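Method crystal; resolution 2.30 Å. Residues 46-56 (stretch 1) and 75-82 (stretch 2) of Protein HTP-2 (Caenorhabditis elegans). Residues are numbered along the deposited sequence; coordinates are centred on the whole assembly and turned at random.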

ATOM      1  N   ILE A  46       0.127   3.125  -2.469  1.00 43.18           N
ATOM      2  CA  ILE A  46      -0.639   1.910  -2.716  1.00 43.59           C
ATOM      3  C   ILE A  46      -0.305   1.351  -4.093  1.00 42.18           C
ATOM      4  O   ILE A  46      -0.079   0.152  -4.251  1.00 41.75           O
ATOM      5  N   TYR A  47      -0.263   2.234  -5.085  1.00 44.44           N
ATOM      6  CA  TYR A  47       0.017   1.844  -6.465  1.00 45.50           C
ATOM      7  C   TYR A  47       1.412   1.243  -6.617  1.00 48.68           C
ATOM      8  O   TYR A  47       1.594   0.236  -7.305  1.00 47.64           O
ATOM      9  N   VAL A  48       2.393   1.857  -5.966  1.00 47.70           N
ATOM     10  CA  VAL A  48       3.778   1.434  -6.122  1.00 46.03           C
ATOM     11  C   VAL A  48       4.065   0.146  -5.362  1.00 43.59           C
ATOM     12  O   VAL A  48       4.642  -0.787  -5.915  1.00 47.38           O
ATOM     13  N   VAL A  49       3.650   0.083  -4.103  1.00 43.17           N
ATOM     14  CA  VAL A  49       3.959  -1.078  -3.279  1.00 47.85           C
ATOM     15  C   VAL A  49       3.236  -2.326  -3.778  1.00 46.07           C
ATOM     16  O   VAL A  49       3.851  -3.378  -3.922  1.00 49.30           O
ATOM     17  N   PHE A  50       1.946  -2.211  -4.075  1.00 46.84           N
ATOM     18  CA  PHE A  50       1.198  -3.376  -4.550  1.00 47.92           C
ATOM     19  C   PHE A  50       1.614  -3.814  -5.947  1.00 47.24           C
ATOM     20  O   PHE A  50       1.487  -4.989  -6.288  1.00 51.38           O
ATOM     21  N   SER A  51       2.124  -2.883  -6.747  1.00 45.17           N
ATOM     22  CA  SER A  51       2.722  -3.246  -8.029  1.00 46.21           C
ATOM     23  C   SER A  51       3.964  -4.090  -7.807  1.00 46.27           C
ATOM     24  O   SER A  51       4.158  -5.118  -8.460  1.00 49.04           O
ATOM     25  N   ALA A  52       4.809  -3.639  -6.885  1.00 47.44           N
ATOM     26  CA  ALA A  52       6.020  -4.359  -6.527  1.00 44.46           C
ATOM     27  C   ALA A  52       5.690  -5.762  -6.029  1.00 46.08           C
ATOM     28  O   ALA A  52       6.337  -6.727  -6.421  1.00 52.65           O
ATOM     29  N   VAL A  53       4.672  -5.879  -5.183  1.00 44.37           N
ATOM     30  CA  VAL A  53       4.289  -7.184  -4.650  1.00 49.38           C
ATOM     31  C   VAL A  53       3.808  -8.120  -5.754  1.00 55.74           C
ATOM     32  O   VAL A  53       4.246  -9.270  -5.829  1.00 57.31           O
ATOM     33  N   LEU A  54       2.912  -7.626  -6.606  1.00 56.48           N
ATOM     34  CA  LEU A  54       2.396  -8.421  -7.719  1.00 56.86           C
ATOM     35  C   LEU A  54       3.521  -8.927  -8.621  1.00 54.48           C
ATOM     36  O   LEU A  54       3.532 -10.094  -9.011  1.00 49.80           O
ATOM     37  N   ARG A  55       4.473  -8.058  -8.943  1.00 57.24           N
ATOM     38  CA  ARG A  55       5.568  -8.442  -9.830  1.00 61.15           C
ATOM     39  C   ARG A  55       6.559  -9.373  -9.132  1.00 61.17           C
ATOM     40  O   ARG A  55       6.858 -10.456  -9.631  1.00 59.31           O
ATOM     41  N   GLN A  56       7.051  -8.947  -7.971  1.00 63.44           N
ATOM     42  CA  GLN A  56       8.102  -9.671  -7.256  1.00 67.66           C
ATOM     43  C   GLN A  56       7.670 -11.077  -6.827  1.00 67.06           C
ATOM     44  O   GLN A  56       8.492 -11.989  -6.763  1.00 72.32           O
ATOM     45  N   SER A  75      15.187   0.766  -8.220  1.00 75.33           N
ATOM     46  CA  SER A  75      14.154   0.645  -9.237  1.00 70.44           C
ATOM     47  C   SER A  75      13.060  -0.321  -8.803  1.00 68.63           C
ATOM     48  O   SER A  75      13.244  -1.115  -7.882  1.00 68.01           O
ATOM     49  N   CYS A  76      11.923  -0.256  -9.486  1.00 68.56           N
ATOM     50  CA  CYS A  76      10.805  -1.143  -9.200  1.00 67.86           C
ATOM     51  C   CYS A  76       9.931  -1.283 -10.438  1.00 67.67           C
ATOM     52  O   CYS A  76      10.067  -0.511 -11.391  1.00 67.50           O
ATOM     53  N   MET A  77       9.043  -2.270 -10.423  1.00 68.20           N
ATOM     54  CA  MET A  77       8.124  -2.487 -11.534  1.00 67.17           C
ATOM     55  C   MET A  77       6.716  -2.015 -11.172  1.00 61.11           C
ATOM     56  O   MET A  77       6.087  -2.557 -10.266  1.00 56.41           O
ATOM     57  N   THR A  78       6.232  -0.996 -11.879  1.00 61.64           N
ATOM     58  CA  THR A  78       4.879  -0.480 -11.670  1.00 57.57           C
ATOM     59  C   THR A  78       3.947  -0.922 -12.792  1.00 58.77           C
ATOM     60  O   THR A  78       4.362  -1.008 -13.947  1.00 63.92           O
ATOM     61  N   LEU A  79       2.689  -1.194 -12.451  1.00 57.08           N
ATOM     62  CA  LEU A  79       1.706  -1.644 -13.433  1.00 57.23           C
ATOM     63  C   LEU A  79       1.605  -0.666 -14.604  1.00 60.38           C
ATOM     64  O   LEU A  79       1.603   0.549 -14.409  1.00 63.57           O
ATOM     65  N   SER A  80       1.545  -1.204 -15.818  1.00 59.64           N
ATOM     66  CA  SER A  80       1.538  -0.384 -17.025  1.00 66.71           C
ATOM     67  C   SER A  80       0.116  -0.026 -17.448  1.00 70.13           C
ATOM     68  O   SER A  80      -0.766  -0.885 -17.476  1.00 69.91           O
ATOM     69  N   PHE A  81      -0.096   1.245 -17.779  1.00 71.79           N
ATOM     70  CA  PHE A  81      -1.418   1.728 -18.163  1.00 77.95           C
ATOM     71  C   PHE A  81      -1.728   1.450 -19.632  1.00 81.26           C
ATOM     72  O   PHE A  81      -2.849   1.672 -20.085  1.00 82.49           O
ATOM     73  N   LYS A  82      -0.731   0.968 -20.369  1.00 83.81           N
ATOM     74  CA  LYS A  82      -0.911   0.612 -21.774  1.00 85.29           C
ATOM     75  C   LYS A  82      -1.499  -0.792 -21.910  1.00 82.78           C
ATOM     76  O   LYS A  82      -2.290  -1.059 -22.815  1.00 87.75           O
TER

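The backbone of Leu79, at the end of the strand, is held at both its polar atoms by side chains of the helix that crosses it. The phenol of Tyr47 donates a hydrogen bond to the carbonyl, with OH of Tyr47 2.6 Å from O of Leu79, and the amide in turn donates to Ser51, with N of Leu79 3.2 Å from OG of Ser51 and an N-H...O angle of 166°. Helix 46-56 runs almost perpendicular to strand 75-79, at 99°, and the axes approach to 6.8 Å. The backbones come closest at Ser51 and Ala52, both small: the CA atoms of Ser51 and Thr78 are 5.1 Å apart, and those of Ala52 and Met77 5.7 Å.

Ser51 points toward the strand and adopts the m rotamer. This places its hydroxyl within reach of the preceding turn of its own helix, and OG of Ser51 donates to O of Tyr47 at 2.6 Å. With its proton committed there, the oxygen is free to accept from the Leu79 amide. The same residue also packs against the strand backbone, its CB lying 3.4 Å from O of Met77 and 3.7 Å from CA of Thr78.

Tyr47 leaves the helix sideways, but its t rotamer carries the ring down to the strand, and it gives the largest covered area of any residue in the contact. Leu79 O lies at the ring edge, near its plane, as expected for a phenol hydrogen bond. Behind this polar tip the ring packs on carbon, with CE1 of Tyr47 4.2 Å from CB of Leu79, while the hydroxyl oxygen itself, OH of Tyr47, rests 3.4 Å from CB of Thr78, a p rotamer. Beyond the strand, Phe81 (m) brings the end of its side chain back to the tyrosine, with CE2 of Phe81 3.9 Å from CZ of Tyr47. The two ring planes are inclined by only 19°, yet the centroids are 5.7 Å apart, so the rings are slid past one another and barely overlap.

Leu79, with chi1 m and chi2 t, brings its CG to 3.5 Å from OG of Ser51 and continues into an apolar contact, its CD1 4.1 Å from CD1 of Leu54, which points toward the strand with the same m, t combination. Elsewhere along the crossing, Cys76 points toward the helix as a p rotamer and sets its SG 4.2 Å from CG1 of Val48 (t).

Met77, m at all three chi angles, meets the aliphatic part of Arg55, where CB of Met77 is 3.7 Å from CG of Arg55. The arginine starts toward the strand with chi1 t and chi2 p, while its NH1 is hydrogen-bonded elsewhere in the structure. A water completes the polar links: it accepts from N of Met77 at 3.0 Å through its oxygen and donates to OE1 of Gln56 at 2.8 Å, thereby joining two residues that do not touch directly.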

ATOM      1  CB  ILE A  46      -2.162   2.162  -2.624  1.00 45.97           C
ATOM      2  CG1 ILE A  46      -2.555   2.582  -1.204  1.00 46.18           C
ATOM      3  CG2 ILE A  46      -2.936   0.921  -3.030  1.00 44.50           C
ATOM      4  CD1 ILE A  46      -4.013   3.010  -1.069  1.00 41.19           C
ATOM      5  CB  TYR A  47      -0.146   3.056  -7.393  1.00 42.38           C
ATOM      6  CG  TYR A  47       0.388   2.869  -8.803  1.00 46.03           C
ATOM      7  CD1 TYR A  47      -0.356   2.207  -9.777  1.00 47.69           C
ATOM      8  CD2 TYR A  47       1.631   3.377  -9.164  1.00 47.03           C
ATOM      9  CE1 TYR A  47       0.134   2.044 -11.070  1.00 44.25           C
ATOM     10  CE2 TYR A  47       2.127   3.219 -10.444  1.00 47.40           C
ATOM     11  CZ  TYR A  47       1.376   2.555 -11.395  1.00 48.47           C
ATOM     12  OH  TYR A  47       1.874   2.401 -12.671  1.00 47.82           O
ATOM     13  CB  VAL A  48       4.752   2.528  -5.661  1.00 44.28           C
ATOM     14  CG1 VAL A  48       6.178   1.990  -5.613  1.00 47.22           C
ATOM     15  CG2 VAL A  48       4.665   3.731  -6.588  1.00 40.95           C
ATOM     16  CB  VAL A  49       3.618  -0.821  -1.793  1.00 49.88           C
ATOM     17  CG1 VAL A  49       3.918  -2.056  -0.962  1.00 52.74           C
ATOM     18  CG2 VAL A  49       4.420   0.357  -1.277  1.00 46.69           C
ATOM     19  CB  PHE A  50      -0.306  -3.109  -4.495  1.00 46.75           C
ATOM     20  CG  PHE A  50      -0.875  -3.277  -3.125  1.00 49.31           C
ATOM     21  CD1 PHE A  50      -0.847  -4.517  -2.509  1.00 52.65           C
ATOM     22  CD2 PHE A  50      -1.404  -2.202  -2.438  1.00 49.49           C
ATOM     23  CE1 PHE A  50      -1.354  -4.687  -1.235  1.00 53.54           C
ATOM     24  CE2 PHE A  50      -1.917  -2.365  -1.162  1.00 51.61           C
ATOM     25  CZ  PHE A  50      -1.889  -3.610  -0.561  1.00 52.27           C
ATOM     26  CB  SER A  51       3.084  -2.006  -8.842  1.00 48.68           C
ATOM     27  OG  SER A  51       1.926  -1.380  -9.351  1.00 48.19           O
ATOM     28  CB  ALA A  52       6.806  -3.587  -5.474  1.00 41.65           C
ATOM     29  CB  VAL A  53       3.185  -7.070  -3.587  1.00 50.86           C
ATOM     30  CG1 VAL A  53       2.760  -8.457  -3.128  1.00 52.74           C
ATOM     31  CG2 VAL A  53       3.665  -6.240  -2.410  1.00 49.60           C
ATOM     32  CB  LEU A  54       1.392  -7.609  -8.544  1.00 58.00           C
ATOM     33  CG  LEU A  54       0.010  -7.338  -7.942  1.00 57.93           C
ATOM     34  CD1 LEU A  54      -0.770  -6.378  -8.824  1.00 60.00           C
ATOM     35  CD2 LEU A  54      -0.766  -8.631  -7.750  1.00 58.51           C
ATOM     36  CB  ARG A  55       6.294  -7.202 -10.356  1.00 62.68           C
ATOM     37  CG  ARG A  55       7.578  -7.508 -11.118  1.00 64.66           C
ATOM     38  CD  ARG A  55       7.311  -8.224 -12.435  1.00 72.90           C
ATOM     39  NE  ARG A  55       8.355  -9.205 -12.713  1.00 84.30           N
ATOM     40  CZ  ARG A  55       8.166 -10.521 -12.702  1.00 86.50           C
ATOM     41  NH1 ARG A  55       6.961 -11.018 -12.454  1.00 82.85           N
ATOM     42  NH2 ARG A  55       9.178 -11.340 -12.953  1.00 92.14           N
ATOM     43  CB  GLN A  56       8.554  -8.862  -6.035  1.00 72.44           C
ATOM     44  CG  GLN A  56      10.066  -8.700  -5.903  1.00 80.82           C
ATOM     45  CD  GLN A  56      10.692  -7.978  -7.083  1.00 85.03           C
ATOM     46  OE1 GLN A  56      10.189  -6.950  -7.540  1.00 86.56           O
ATOM     47  NE2 GLN A  56      11.797  -8.517  -7.585  1.00 87.35           N
ATOM     48  CB  SER A  75      14.755   0.174 -10.558  1.00 71.97           C
ATOM     49  OG  SER A  75      15.059  -1.210 -10.508  1.00 71.89           O
ATOM     50  CB  CYS A  76       9.982  -0.618  -8.022  1.00 68.76           C
ATOM     51  SG  CYS A  76       9.371   1.067  -8.233  1.00 67.28           S
ATOM     52  CB  MET A  77       8.101  -3.966 -11.932  1.00 70.12           C
ATOM     53  CG  MET A  77       9.461  -4.537 -12.321  1.00 72.90           C
ATOM     54  SD  MET A  77      10.237  -3.691 -13.716  1.00 80.95           S
ATOM     55  CE  MET A  77       9.224  -4.253 -15.080  1.00 57.97           C
ATOM     56  CB  THR A  78       4.857   1.059 -11.591  1.00 54.60           C
ATOM     57  OG1 THR A  78       5.344   1.610 -12.822  1.00 56.34           O
ATOM     58  CG2 THR A  78       5.710   1.550 -10.427  1.00 46.01           C
ATOM     59  CB  LEU A  79       0.340  -1.833 -12.768  1.00 52.40           C
ATOM     60  CG  LEU A  79       0.184  -3.079 -11.887  1.00 45.78           C
ATOM     61  CD1 LEU A  79      -1.008  -2.938 -10.954  1.00 43.78           C
ATOM     62  CD2 LEU A  79       0.048  -4.335 -12.742  1.00 47.45           C
ATOM     63  CB  SER A  80       2.259  -1.106 -18.165  1.00 71.32           C
ATOM     64  OG  SER A  80       2.302  -0.299 -19.329  1.00 74.60           O
ATOM     65  CB  PHE A  81      -1.540   3.227 -17.878  1.00 78.79           C
ATOM     66  CG  PHE A  81      -1.647   3.557 -16.416  1.00 77.81           C
ATOM     67  CD1 PHE A  81      -2.877   3.552 -15.779  1.00 77.78           C
ATOM     68  CD2 PHE A  81      -0.517   3.871 -15.675  1.00 75.93           C
ATOM     69  CE1 PHE A  81      -2.982   3.853 -14.431  1.00 73.58           C
ATOM     70  CE2 PHE A  81      -0.615   4.173 -14.331  1.00 71.40           C
ATOM     71  CZ  PHE A  81      -1.849   4.164 -13.708  1.00 70.48           C
ATOM     72  CB  LYS A  82       0.415   0.713 -22.531  1.00 89.85           C
ATOM     73  CG  LYS A  82       0.916   2.140 -22.723  1.00 95.25           C
ATOM     74  CD  LYS A  82       2.356   2.160 -23.220  1.00104.47           C
ATOM     75  CE  LYS A  82       2.931   3.571 -23.206  1.00108.42           C
ATOM     76  NZ  LYS A  82       4.412   3.579 -23.377  1.00112.02           N
TER
HETATM   77  O   HOH W   1       9.659  -4.301  -8.351  1.00 41.18           O